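Local structure of SloR (5CVI) at residues P3-L9 and M41-L45; A91-H95 and D160-K166; M150-K156 and I175-L181. The protein probably acts as a dimeric, metal-responsive transcription factor of the DtxR family that binds DNA and regulates genes in response to manganese. One frame throughout, in Å; residues are numbered along the deposited sequence.

Interaction 1 of 3, residues P3-L9 and M41-L45; sequences PNKEDYL and MVKKL. With ZN (zinc ion), chain H.
Val42 presses its CG2 methyl onto one face of the Tyr8 ring, 3.6 Å from the ring centroid and 15° off the ring normal, a CH-pi contact displaced a little toward the rim. The ring is brought there because Tyr8 CG is anti to the backbone N (chi1 -177°), which sends it out from helix 7-18 toward helix 35-47. Its hydroxyl passes beyond the methyl to Asn24, which takes up the polar end in a hydrogen bond while the flat carbon surface serves the packing.

Leu45 is the main bump from the other helix. Its two methyls fill a hollow lined by Lys5, Tyr8 and Leu9: CD1 sits obliquely beside the ring, 3.6 Å from Tyr8 CD2, while CD2 lies 3.8 Å from Lys5 CB. Leu9 lays its CD1 branch against both Leu45 methyls, the two side chains running antiparallel, and Val51 touches both leucines from strand 51-54. One turn earlier on the helix, Met41, present as selenomethionine, lays its long flexible chain along the turn from Asn4 to Asp7. Its CB meets Lys5 CB at 3.8 Å, and a bend at the last torsion (chi3 -35°) folds CE back to 4.0 Å from Tyr8 CB.

Nearer solvent, Lys5 CD rests 3.6 Å from Lys44 CB, the two chains crossing at about a right angle. Their methylenes pack, whereas the ammonium ends go to weak, long ion pairs, Lys5 with Glu48 and Lys44 with Glu40.

From the same turn Asp7 directs OD1 to zinc at 2.0 Å, completing a site with Glu99, Glu102 and His103. The chemistry is therefore divided: an apolar face seats the chain's start on helix 35-47, probably the recognition helix of the helix-turn-helix, while the Asp7 carboxylate, on the same turn, binds metal, consistent with coupling metal occupancy to the DNA-binding domain's position.

Interaction 2 of 3, residues A91-H95 and D160-K166; sequences ADEIH and DNFQLLK. With ZN (zinc ion), chain J.
Ala91 meets Leu165 with its single methyl, 3.6 Å from Leu165 CD1. A side chain this small lets the leucine come close to the helix backbone, where its other branch, CD2, lies against the N and CA of Asp92. The carbonyl O of Ala91 also accepts a weak hydrogen bond from a water that donates a second one to Asp160 OD1.

Asp92 works with both of its parts. Its CB lies at the edge of the Phe162 ring, near the ring plane and 3.7 Å from CE1, and is equally close to Leu165 CD2. The carboxylate projects beyond this small apolar patch: OD2 forms a long salt bridge with Lys166 NZ at 3.5 Å, and OD1 is hydrogen-bonded to Thr90. Lys166 reaches across because its chain bends at chi2 (-51°), and its ammonium has a second acidic partner in Glu169. Glu93 turns from this contact toward the dimer partner, where it forms a salt bridge with Arg112 of the second subunit.

His95, a turn further on, holds the metal. Its ND1 binds zinc at 2.0 Å and Asp160 OD2 binds it at 1.9 Å, with the imidazole and carboxylate planes 82° apart. A water at 2.1 Å from the zinc, lying in the plane of the His95 ring, and His76 from helix 63-85 complete the site. Asp160 thus offers one carboxylate oxygen to the metal and the other to the water shared with Ala91. Asn161, at the N-cap of helix 162-170, accepts from Leu164 N with OD1.

The two short helical segments run nearly antiparallel (173°), their axes 10.5 Å apart, so the contact is made by side chains and the metal rather than by the backbones. Histidines from the dimerisation domain joined through zinc to an acid of the SH3-like FeoA domain recall the ancillary metal site of DtxR-family regulators.

Interaction 3 of 3, residues M150-K156 and I175-L181; sequences MGVYLLK and IGDELRL
Tyr153 and Leu179 form an antiparallel hydrogen-bonded pair at the middle of this contact, each backbone N donating to the other's O at 3.0 Å. Gly151 and Leu181 repeat the pattern toward one end, with Leu181 N donating to Gly151 O at 2.9 Å. Toward the other end, Leu155 N donates to Asp177 O at 3.0 Å, and Gly176 N donates to Leu155 O. Between these rungs lie the non-hydrogen-bonded pairs Val152 with Arg180 and Leu154 with Glu178. Gly151 and Gly176 both have positive phi (118° and 103°), a backbone shape that glycine adopts readily because it carries no CB.

Side chains then divide between the two faces. On one, Leu179 CD1 touches Tyr153 CB at 3.8 Å, and Leu181 lies obliquely to the Tyr153 ring. On the other, Leu154 and Glu178 run side by side, CD1 of the leucine 3.9 Å from CG of the glutamate, and Val152 CG2 approaches Arg180 NH2 to 3.7 Å. At the ends of the contact, Leu155 sets its CB against Leu179 CD2 and its CG against Ile175 CD1, while the selenium of Met150, present as selenomethionine, touches Leu181 CG.

Further out, the polar ends find partners beyond the pair of strands. Arg180 forms a salt bridge with Glu194, Glu178 one with Lys215, and the Tyr153 hydroxyl bonds to Glu149 O. The apolar face is continued by Ile193 and Tyr191 against Leu181, by Ile193 against Leu179, and by Ile212 against Tyr153.

With the segments inclined at 142°, the two strands form the twisted centre of an antiparallel sheet, flanked by strands 210-214 and 190-195. Tyr153, Leu179 and Leu181 make one face apolar and buried; on the mixed face Val152 and Leu154 accompany Arg180 and Glu178. The five-stranded antiparallel sheet is consistent with the small SH3-like barrel of the FeoA family.

Overall arrangement
Interaction 1 closes along the chain before the other two open, joining helices 7-18 and 35-47 of the DNA-binding domain. Interaction 2 ties helix 91-101 of the dimerisation domain to helix 162-170, and interaction 3 pairs the strands before and after that helix, so these two alternate in sequence and share the FeoA domain. Interaction 2 lies about 21 Å from each of the others, centre to centre, while interactions 1 and 3 are about 36 Å apart on opposite sides of the chain's centre. Helix 91-101 supplies ligands to the zincs of both interactions 1 and 2, consistent with metal connecting all three domains.

Interaction 1 of 3, residues P3-L9 and M41-L45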
loop_
_atom_site.group_PDB
_atom_site.type_symbol
_atom_site.label_atom_id
_atom_site.label_comp_id
_atom_site.label_asym_id
_atom_site.label_seq_id
_atom_site.Cartn_x
_atom_site.Cartn_y
_atom_site.Cartn_z
ATOM N N PRO B 3 6.426 -12.891 -4.695
ATOM C CA PRO B 3 6.700 -13.069 -3.264
ATOM C C PRO B 3 8.199 -13.018 -3.002
ATOM O O PRO B 3 8.951 -13.701 -3.696
ATOM C CB PRO B 3 6.173 -14.481 -2.975
ATOM C CG PRO B 3 5.274 -14.817 -4.120
ATOM C CD PRO B 3 5.844 -14.100 -5.300
ATOM N N ASN B 4 8.632 -12.224 -2.027
ATOM C CA ASN B 4 10.053 -12.161 -1.705
ATOM C C ASN B 4 10.466 -13.291 -0.766
ATOM O O ASN B 4 9.634 -14.094 -0.347
ATOM C CB ASN B 4 10.438 -10.801 -1.114
ATOM C CG ASN B 4 10.116 -10.694 0.361
ATOM O OD1 ASN B 4 9.040 -11.091 0.801
ATOM N ND2 ASN B 4 11.055 -10.165 1.137
ATOM N N LYS B 5 11.754 -13.343 -0.441
ATOM C CA LYS B 5 12.308 -14.393 0.408
ATOM C C LYS B 5 11.593 -14.544 1.751
ATOM O O LYS B 5 11.479 -15.649 2.277
ATOM C CB LYS B 5 13.804 -14.148 0.636
ATOM C CG LYS B 5 14.148 -12.697 0.931
ATOM C CD LYS B 5 15.643 -12.489 1.125
ATOM C CE LYS B 5 16.022 -11.028 0.935
ATOM N NZ LYS B 5 15.150 -10.102 1.715
ATOM N N GLU B 6 11.111 -13.433 2.296
ATOM C CA GLU B 6 10.567 -13.411 3.653
ATOM C C GLU B 6 9.339 -14.309 3.847
ATOM O O GLU B 6 9.105 -14.827 4.942
ATOM C CB GLU B 6 10.266 -11.969 4.083
ATOM C CG GLU B 6 11.499 -11.076 4.129
ATOM C CD GLU B 6 11.186 -9.644 4.528
ATOM O OE1 GLU B 6 9.995 -9.326 4.733
ATOM O OE2 GLU B 6 12.134 -8.835 4.633
ATOM N N ASP B 7 8.572 -14.502 2.780
ATOM C CA ASP B 7 7.354 -15.306 2.841
ATOM C C ASP B 7 7.632 -16.765 3.188
ATOM O O ASP B 7 6.744 -17.488 3.639
ATOM C CB ASP B 7 6.586 -15.213 1.524
ATOM C CG ASP B 7 6.066 -13.820 1.258
ATOM O OD1 ASP B 7 5.830 -13.085 2.239
ATOM O OD2 ASP B 7 5.898 -13.459 0.075
ATOM N N TYR B 8 8.872 -17.188 2.978
ATOM C CA TYR B 8 9.304 -18.524 3.362
ATOM C C TYR B 8 9.234 -18.667 4.880
ATOM O O TYR B 8 8.945 -19.742 5.401
ATOM C CB TYR B 8 10.725 -18.783 2.854
ATOM C CG TYR B 8 11.253 -20.169 3.136
ATOM C CD1 TYR B 8 10.921 -21.242 2.319
ATOM C CD2 TYR B 8 12.097 -20.403 4.213
ATOM C CE1 TYR B 8 11.409 -22.513 2.572
ATOM C CE2 TYR B 8 12.588 -21.668 4.474
ATOM C CZ TYR B 8 12.242 -22.720 3.652
ATOM O OH TYR B 8 12.732 -23.980 3.909
ATOM N N LEU B 9 9.489 -17.571 5.586
ATOM C CA LEU B 9 9.453 -17.575 7.043
ATOM C C LEU B 9 8.053 -17.856 7.589
ATOM O O LEU B 9 7.900 -18.554 8.591
ATOM C CB LEU B 9 9.994 -16.256 7.602
ATOM C CG LEU B 9 11.519 -16.133 7.681
ATOM C CD1 LEU B 9 12.171 -16.602 6.393
ATOM C CD2 LEU B 9 11.922 -14.697 7.986
HETATM N N MSE B 41 16.007 -18.080 -2.242
HETATM C CA MSE B 41 15.394 -17.377 -1.121
HETATM C C MSE B 41 15.946 -17.884 0.210
HETATM O O MSE B 41 16.331 -17.096 1.075
HETATM C CB MSE B 41 13.871 -17.528 -1.145
HETATM C CG MSE B 41 13.215 -17.133 -2.458
HETATM SE SE MSE B 41 11.261 -17.145 -2.370
HETATM C CE MSE B 41 11.037 -18.651 -1.158
ATOM N N VAL B 42 15.971 -19.203 0.374
ATOM C CA VAL B 42 16.505 -19.814 1.587
ATOM C C VAL B 42 17.993 -19.509 1.730
ATOM O O VAL B 42 18.501 -19.351 2.841
ATOM C CB VAL B 42 16.283 -21.337 1.602
ATOM C CG1 VAL B 42 16.905 -21.957 2.843
ATOM C CG2 VAL B 42 14.799 -21.655 1.532
ATOM N N LYS B 43 18.681 -19.423 0.596
ATOM C CA LYS B 43 20.092 -19.057 0.571
ATOM C C LYS B 43 20.286 -17.667 1.173
ATOM O O LYS B 43 21.177 -17.454 1.994
ATOM C CB LYS B 43 20.618 -19.096 -0.865
ATOM C CG LYS B 43 22.105 -18.810 -1.027
ATOM C CD LYS B 43 22.488 -18.835 -2.507
ATOM C CE LYS B 43 23.990 -18.737 -2.722
ATOM N NZ LYS B 43 24.338 -18.929 -4.161
ATOM N N LYS B 44 19.439 -16.728 0.762
ATOM C CA LYS B 44 19.497 -15.365 1.278
ATOM C C LYS B 44 19.116 -15.312 2.757
ATOM O O LYS B 44 19.713 -14.572 3.534
ATOM C CB LYS B 44 18.587 -14.440 0.461
ATOM C CG LYS B 44 19.048 -14.218 -0.978
ATOM C CD LYS B 44 18.099 -13.289 -1.729
ATOM C CE LYS B 44 18.683 -12.847 -3.067
ATOM N NZ LYS B 44 18.998 -13.995 -3.959
ATOM N N LEU B 45 18.119 -16.104 3.137
ATOM C CA LEU B 45 17.633 -16.126 4.514
ATOM C C LEU B 45 18.685 -16.655 5.489
ATOM O O LEU B 45 18.734 -16.241 6.647
ATOM C CB LEU B 45 16.338 -16.941 4.610
ATOM C CG LEU B 45 15.182 -16.409 3.758
ATOM C CD1 LEU B 45 14.002 -17.370 3.758
ATOM C CD2 LEU B 45 14.747 -15.032 4.240
HETATM ZN ZN ZN H . 4.981 -11.279 2.058
#

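Interaction 2 of 3, residues A91-H95 and D160-K166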
loop_
_atom_site.group_PDB
_atom_site.type_symbol
_atom_site.label_atom_id
_atom_site.label_comp_id
_atom_site.label_asym_id
_atom_site.label_seq_id
_atom_site.Cartn_x
_atom_site.Cartn_y
_atom_site.Cartn_z
ATOM N N ALA B 91 -12.712 -12.870 -0.897
ATOM C CA ALA B 91 -11.705 -13.746 -0.298
ATOM C C ALA B 91 -10.593 -14.149 -1.277
ATOM O O ALA B 91 -9.435 -14.294 -0.887
ATOM C CB ALA B 91 -12.364 -14.979 0.295
ATOM N N ASP B 92 -10.947 -14.324 -2.545
ATOM C CA ASP B 92 -9.979 -14.738 -3.556
ATOM C C ASP B 92 -9.138 -13.589 -4.109
ATOM O O ASP B 92 -8.313 -13.793 -4.996
ATOM C CB ASP B 92 -10.679 -15.479 -4.703
ATOM C CG ASP B 92 -11.877 -14.723 -5.243
ATOM O OD1 ASP B 92 -11.949 -13.490 -5.046
ATOM O OD2 ASP B 92 -12.749 -15.363 -5.867
ATOM N N GLU B 93 -9.341 -12.387 -3.582
ATOM C CA GLU B 93 -8.652 -11.205 -4.096
ATOM C C GLU B 93 -7.682 -10.613 -3.080
ATOM O O GLU B 93 -6.722 -9.932 -3.446
ATOM C CB GLU B 93 -9.663 -10.129 -4.503
ATOM C CG GLU B 93 -10.566 -10.504 -5.661
ATOM C CD GLU B 93 -11.637 -9.458 -5.918
ATOM O OE1 GLU B 93 -12.381 -9.594 -6.913
ATOM O OE2 GLU B 93 -11.739 -8.501 -5.122
ATOM N N ILE B 94 -7.942 -10.879 -1.803
ATOM C CA ILE B 94 -7.209 -10.241 -0.712
ATOM C C ILE B 94 -5.729 -10.606 -0.640
ATOM O O ILE B 94 -4.895 -9.745 -0.356
ATOM C CB ILE B 94 -7.867 -10.524 0.657
ATOM C CG1 ILE B 94 -7.977 -12.031 0.886
ATOM C CG2 ILE B 94 -9.235 -9.862 0.734
ATOM C CD1 ILE B 94 -8.694 -12.408 2.157
ATOM N N HIS B 95 -5.398 -11.870 -0.889
ATOM C CA HIS B 95 -4.033 -12.334 -0.648
ATOM C C HIS B 95 -2.959 -11.595 -1.443
ATOM O O HIS B 95 -1.950 -11.169 -0.881
ATOM C CB HIS B 95 -3.887 -13.835 -0.886
ATOM C CG HIS B 95 -2.496 -14.332 -0.651
ATOM N ND1 HIS B 95 -1.946 -14.428 0.611
ATOM C CD2 HIS B 95 -1.528 -14.719 -1.513
ATOM C CE1 HIS B 95 -0.708 -14.873 0.517
ATOM N NE2 HIS B 95 -0.428 -15.059 -0.762
ATOM N N ASP B 160 -4.690 -19.707 5.155
ATOM C CA ASP B 160 -4.643 -18.813 4.015
ATOM C C ASP B 160 -4.266 -19.639 2.798
ATOM O O ASP B 160 -3.094 -19.750 2.454
ATOM C CB ASP B 160 -3.600 -17.725 4.249
ATOM C CG ASP B 160 -3.739 -16.570 3.280
ATOM O OD1 ASP B 160 -4.231 -16.789 2.152
ATOM O OD2 ASP B 160 -3.360 -15.440 3.650
ATOM N N ASN B 161 -5.261 -20.223 2.147
ATOM C CA ASN B 161 -4.994 -21.157 1.067
ATOM C C ASN B 161 -6.062 -21.086 -0.005
ATOM O O ASN B 161 -7.222 -21.401 0.252
ATOM C CB ASN B 161 -4.905 -22.574 1.630
ATOM C CG ASN B 161 -4.488 -23.586 0.595
ATOM O OD1 ASN B 161 -5.310 -24.064 -0.191
ATOM N ND2 ASN B 161 -3.203 -23.919 0.582
ATOM N N PHE B 162 -5.669 -20.680 -1.206
ATOM C CA PHE B 162 -6.625 -20.495 -2.290
ATOM C C PHE B 162 -7.438 -21.756 -2.592
ATOM O O PHE B 162 -8.656 -21.689 -2.746
ATOM C CB PHE B 162 -5.926 -19.991 -3.552
ATOM C CG PHE B 162 -6.867 -19.693 -4.681
ATOM C CD1 PHE B 162 -7.572 -18.501 -4.716
ATOM C CD2 PHE B 162 -7.051 -20.605 -5.707
ATOM C CE1 PHE B 162 -8.442 -18.224 -5.753
ATOM C CE2 PHE B 162 -7.918 -20.333 -6.747
ATOM C CZ PHE B 162 -8.614 -19.141 -6.771
ATOM N N GLN B 163 -6.764 -22.899 -2.671
ATOM C CA GLN B 163 -7.436 -24.166 -2.960
ATOM C C GLN B 163 -8.437 -24.529 -1.869
ATOM O O GLN B 163 -9.511 -25.064 -2.146
ATOM C CB GLN B 163 -6.417 -25.296 -3.122
ATOM C CG GLN B 163 -5.286 -24.969 -4.072
ATOM C CD GLN B 163 -5.087 -26.033 -5.127
ATOM O OE1 GLN B 163 -4.613 -27.133 -4.838
ATOM N NE2 GLN B 163 -5.457 -25.714 -6.364
ATOM N N LEU B 164 -8.074 -24.240 -0.626
ATOM C CA LEU B 164 -8.954 -24.500 0.503
ATOM C C LEU B 164 -10.173 -23.592 0.437
ATOM O O LEU B 164 -11.259 -23.954 0.887
ATOM C CB LEU B 164 -8.211 -24.289 1.820
ATOM C CG LEU B 164 -9.035 -24.518 3.085
ATOM C CD1 LEU B 164 -9.742 -25.859 3.004
ATOM C CD2 LEU B 164 -8.141 -24.455 4.317
ATOM N N LEU B 165 -9.979 -22.406 -0.129
ATOM C CA LEU B 165 -11.064 -21.452 -0.309
ATOM C C LEU B 165 -12.094 -21.999 -1.286
ATOM O O LEU B 165 -13.294 -21.945 -1.034
ATOM C CB LEU B 165 -10.524 -20.120 -0.824
ATOM C CG LEU B 165 -11.577 -19.055 -1.131
ATOM C CD1 LEU B 165 -12.289 -18.621 0.140
ATOM C CD2 LEU B 165 -10.932 -17.862 -1.820
ATOM N N LYS B 166 -11.614 -22.532 -2.403
ATOM C CA LYS B 166 -12.491 -23.102 -3.417
ATOM C C LYS B 166 -13.191 -24.355 -2.908
ATOM O O LYS B 166 -14.317 -24.650 -3.307
ATOM C CB LYS B 166 -11.706 -23.402 -4.698
ATOM C CG LYS B 166 -11.206 -22.155 -5.407
ATOM C CD LYS B 166 -12.341 -21.160 -5.614
ATOM C CE LYS B 166 -11.842 -19.842 -6.186
ATOM N NZ LYS B 166 -12.956 -18.861 -6.342
HETATM ZN ZN ZN J . -3.011 -14.098 2.288
HETATM O O HOH W 1 -6.966 -15.868 1.015
HETATM O O HOH W 2 -5.069 -13.580 2.179
#

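Interaction 3 of 3, residues M150-K156 and I175-L181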
loop_
_atom_site.group_PDB
_atom_site.type_symbol
_atom_site.label_atom_id
_atom_site.label_comp_id
_atom_site.label_asym_id
_atom_site.label_seq_id
_atom_site.Cartn_x
_atom_site.Cartn_y
_atom_site.Cartn_z
HETATM N N MSE B 150 -16.113 -37.501 19.047
HETATM C CA MSE B 150 -17.172 -37.197 18.093
HETATM C C MSE B 150 -18.142 -36.197 18.715
HETATM O O MSE B 150 -18.015 -35.856 19.892
HETATM C CB MSE B 150 -17.906 -38.477 17.682
HETATM C CG MSE B 150 -16.984 -39.588 17.196
HETATM SE SE MSE B 150 -15.884 -39.056 15.670
HETATM C CE MSE B 150 -14.729 -40.627 15.559
ATOM N N GLY B 151 -19.106 -35.725 17.929
ATOM C CA GLY B 151 -20.053 -34.734 18.410
ATOM C C GLY B 151 -19.977 -33.425 17.647
ATOM O O GLY B 151 -19.451 -33.376 16.534
ATOM N N VAL B 152 -20.495 -32.359 18.248
ATOM C CA VAL B 152 -20.584 -31.067 17.570
ATOM C C VAL B 152 -19.315 -30.216 17.710
ATOM O O VAL B 152 -18.751 -30.088 18.798
ATOM C CB VAL B 152 -21.808 -30.266 18.056
ATOM C CG1 VAL B 152 -21.905 -28.941 17.313
ATOM C CG2 VAL B 152 -23.077 -31.080 17.863
ATOM N N TYR B 153 -18.875 -29.642 16.593
ATOM C CA TYR B 153 -17.729 -28.738 16.579
ATOM C C TYR B 153 -18.075 -27.448 15.851
ATOM O O TYR B 153 -18.988 -27.416 15.029
ATOM C CB TYR B 153 -16.529 -29.394 15.893
ATOM C CG TYR B 153 -15.843 -30.449 16.727
ATOM C CD1 TYR B 153 -14.718 -30.142 17.480
ATOM C CD2 TYR B 153 -16.320 -31.751 16.764
ATOM C CE1 TYR B 153 -14.090 -31.101 18.244
ATOM C CE2 TYR B 153 -15.699 -32.717 17.524
ATOM C CZ TYR B 153 -14.585 -32.388 18.263
ATOM O OH TYR B 153 -13.961 -33.350 19.025
ATOM N N LEU B 154 -17.342 -26.385 16.159
ATOM C CA LEU B 154 -17.465 -25.133 15.421
ATOM C C LEU B 154 -16.203 -24.883 14.606
ATOM O O LEU B 154 -15.091 -25.012 15.116
ATOM C CB LEU B 154 -17.731 -23.959 16.367
ATOM C CG LEU B 154 -19.181 -23.715 16.797
ATOM C CD1 LEU B 154 -19.745 -24.931 17.512
ATOM C CD2 LEU B 154 -19.286 -22.479 17.678
ATOM N N LEU B 155 -16.381 -24.544 13.334
ATOM C CA LEU B 155 -15.261 -24.182 12.472
ATOM C C LEU B 155 -14.792 -22.772 12.820
ATOM O O LEU B 155 -15.460 -21.791 12.496
ATOM C CB LEU B 155 -15.681 -24.256 11.002
ATOM C CG LEU B 155 -14.642 -23.902 9.937
ATOM C CD1 LEU B 155 -13.422 -24.800 10.055
ATOM C CD2 LEU B 155 -15.253 -24.014 8.549
ATOM N N LYS B 156 -13.648 -22.673 13.491
ATOM C CA LYS B 156 -13.169 -21.387 13.993
ATOM C C LYS B 156 -12.086 -20.745 13.120
ATOM O O LYS B 156 -12.009 -19.518 13.029
ATOM C CB LYS B 156 -12.662 -21.519 15.435
ATOM C CG LYS B 156 -13.680 -22.063 16.423
ATOM C CD LYS B 156 -14.992 -21.293 16.373
ATOM C CE LYS B 156 -14.812 -19.844 16.803
ATOM N NZ LYS B 156 -16.078 -19.067 16.646
ATOM N N ILE B 175 -16.561 -19.983 8.247
ATOM C CA ILE B 175 -16.101 -19.844 9.622
ATOM C C ILE B 175 -17.295 -19.589 10.542
ATOM O O ILE B 175 -18.097 -18.693 10.293
ATOM C CB ILE B 175 -15.097 -18.681 9.761
ATOM C CG1 ILE B 175 -13.867 -18.920 8.881
ATOM C CG2 ILE B 175 -14.698 -18.486 11.216
ATOM C CD1 ILE B 175 -13.115 -20.185 9.207
ATOM N N GLY B 176 -17.415 -20.388 11.597
ATOM C CA GLY B 176 -18.512 -20.245 12.537
ATOM C C GLY B 176 -19.591 -21.292 12.335
ATOM O O GLY B 176 -20.555 -21.359 13.103
ATOM N N ASP B 177 -19.430 -22.111 11.301
ATOM C CA ASP B 177 -20.391 -23.167 11.009
ATOM C C ASP B 177 -20.309 -24.303 12.019
ATOM O O ASP B 177 -19.220 -24.692 12.447
ATOM C CB ASP B 177 -20.178 -23.716 9.597
ATOM C CG ASP B 177 -20.939 -22.933 8.545
ATOM O OD1 ASP B 177 -21.911 -22.236 8.910
ATOM O OD2 ASP B 177 -20.572 -23.023 7.354
ATOM N N GLU B 178 -21.471 -24.824 12.401
ATOM C CA GLU B 178 -21.542 -26.010 13.244
ATOM C C GLU B 178 -21.515 -27.262 12.372
ATOM O O GLU B 178 -22.394 -27.469 11.535
ATOM C CB GLU B 178 -22.812 -25.995 14.100
ATOM C CG GLU B 178 -22.837 -24.925 15.182
ATOM C CD GLU B 178 -24.111 -24.949 16.012
ATOM O OE1 GLU B 178 -25.039 -25.709 15.664
ATOM O OE2 GLU B 178 -24.181 -24.206 17.016
ATOM N N LEU B 179 -20.496 -28.091 12.556
ATOM C CA LEU B 179 -20.425 -29.365 11.852
ATOM C C LEU B 179 -20.253 -30.515 12.839
ATOM O O LEU B 179 -19.392 -30.471 13.716
ATOM C CB LEU B 179 -19.298 -29.347 10.818
ATOM C CG LEU B 179 -18.037 -28.584 11.218
ATOM C CD1 LEU B 179 -17.138 -29.436 12.103
ATOM C CD2 LEU B 179 -17.293 -28.098 9.986
ATOM N N ARG B 180 -21.094 -31.537 12.700
ATOM C CA ARG B 180 -21.067 -32.681 13.600
ATOM C C ARG B 180 -20.166 -33.781 13.041
ATOM O O ARG B 180 -20.421 -34.318 11.961
ATOM C CB ARG B 180 -22.491 -33.208 13.832
ATOM C CG ARG B 180 -22.593 -34.393 14.788
ATOM C CD ARG B 180 -24.043 -34.824 15.006
ATOM N NE ARG B 180 -24.806 -33.866 15.806
ATOM C CZ ARG B 180 -25.496 -32.846 15.304
ATOM N NH1 ARG B 180 -25.522 -32.637 13.993
ATOM N NH2 ARG B 180 -26.161 -32.031 16.112
ATOM N N LEU B 181 -19.105 -34.102 13.777
ATOM C CA LEU B 181 -18.199 -35.177 13.388
ATOM C C LEU B 181 -18.795 -36.528 13.764
ATOM O O LEU B 181 -18.938 -36.845 14.947
ATOM C CB LEU B 181 -16.836 -35.002 14.057
ATOM C CG LEU B 181 -15.826 -36.122 13.793
ATOM C CD1 LEU B 181 -15.599 -36.292 12.299
ATOM C CD2 LEU B 181 -14.509 -35.847 14.508
#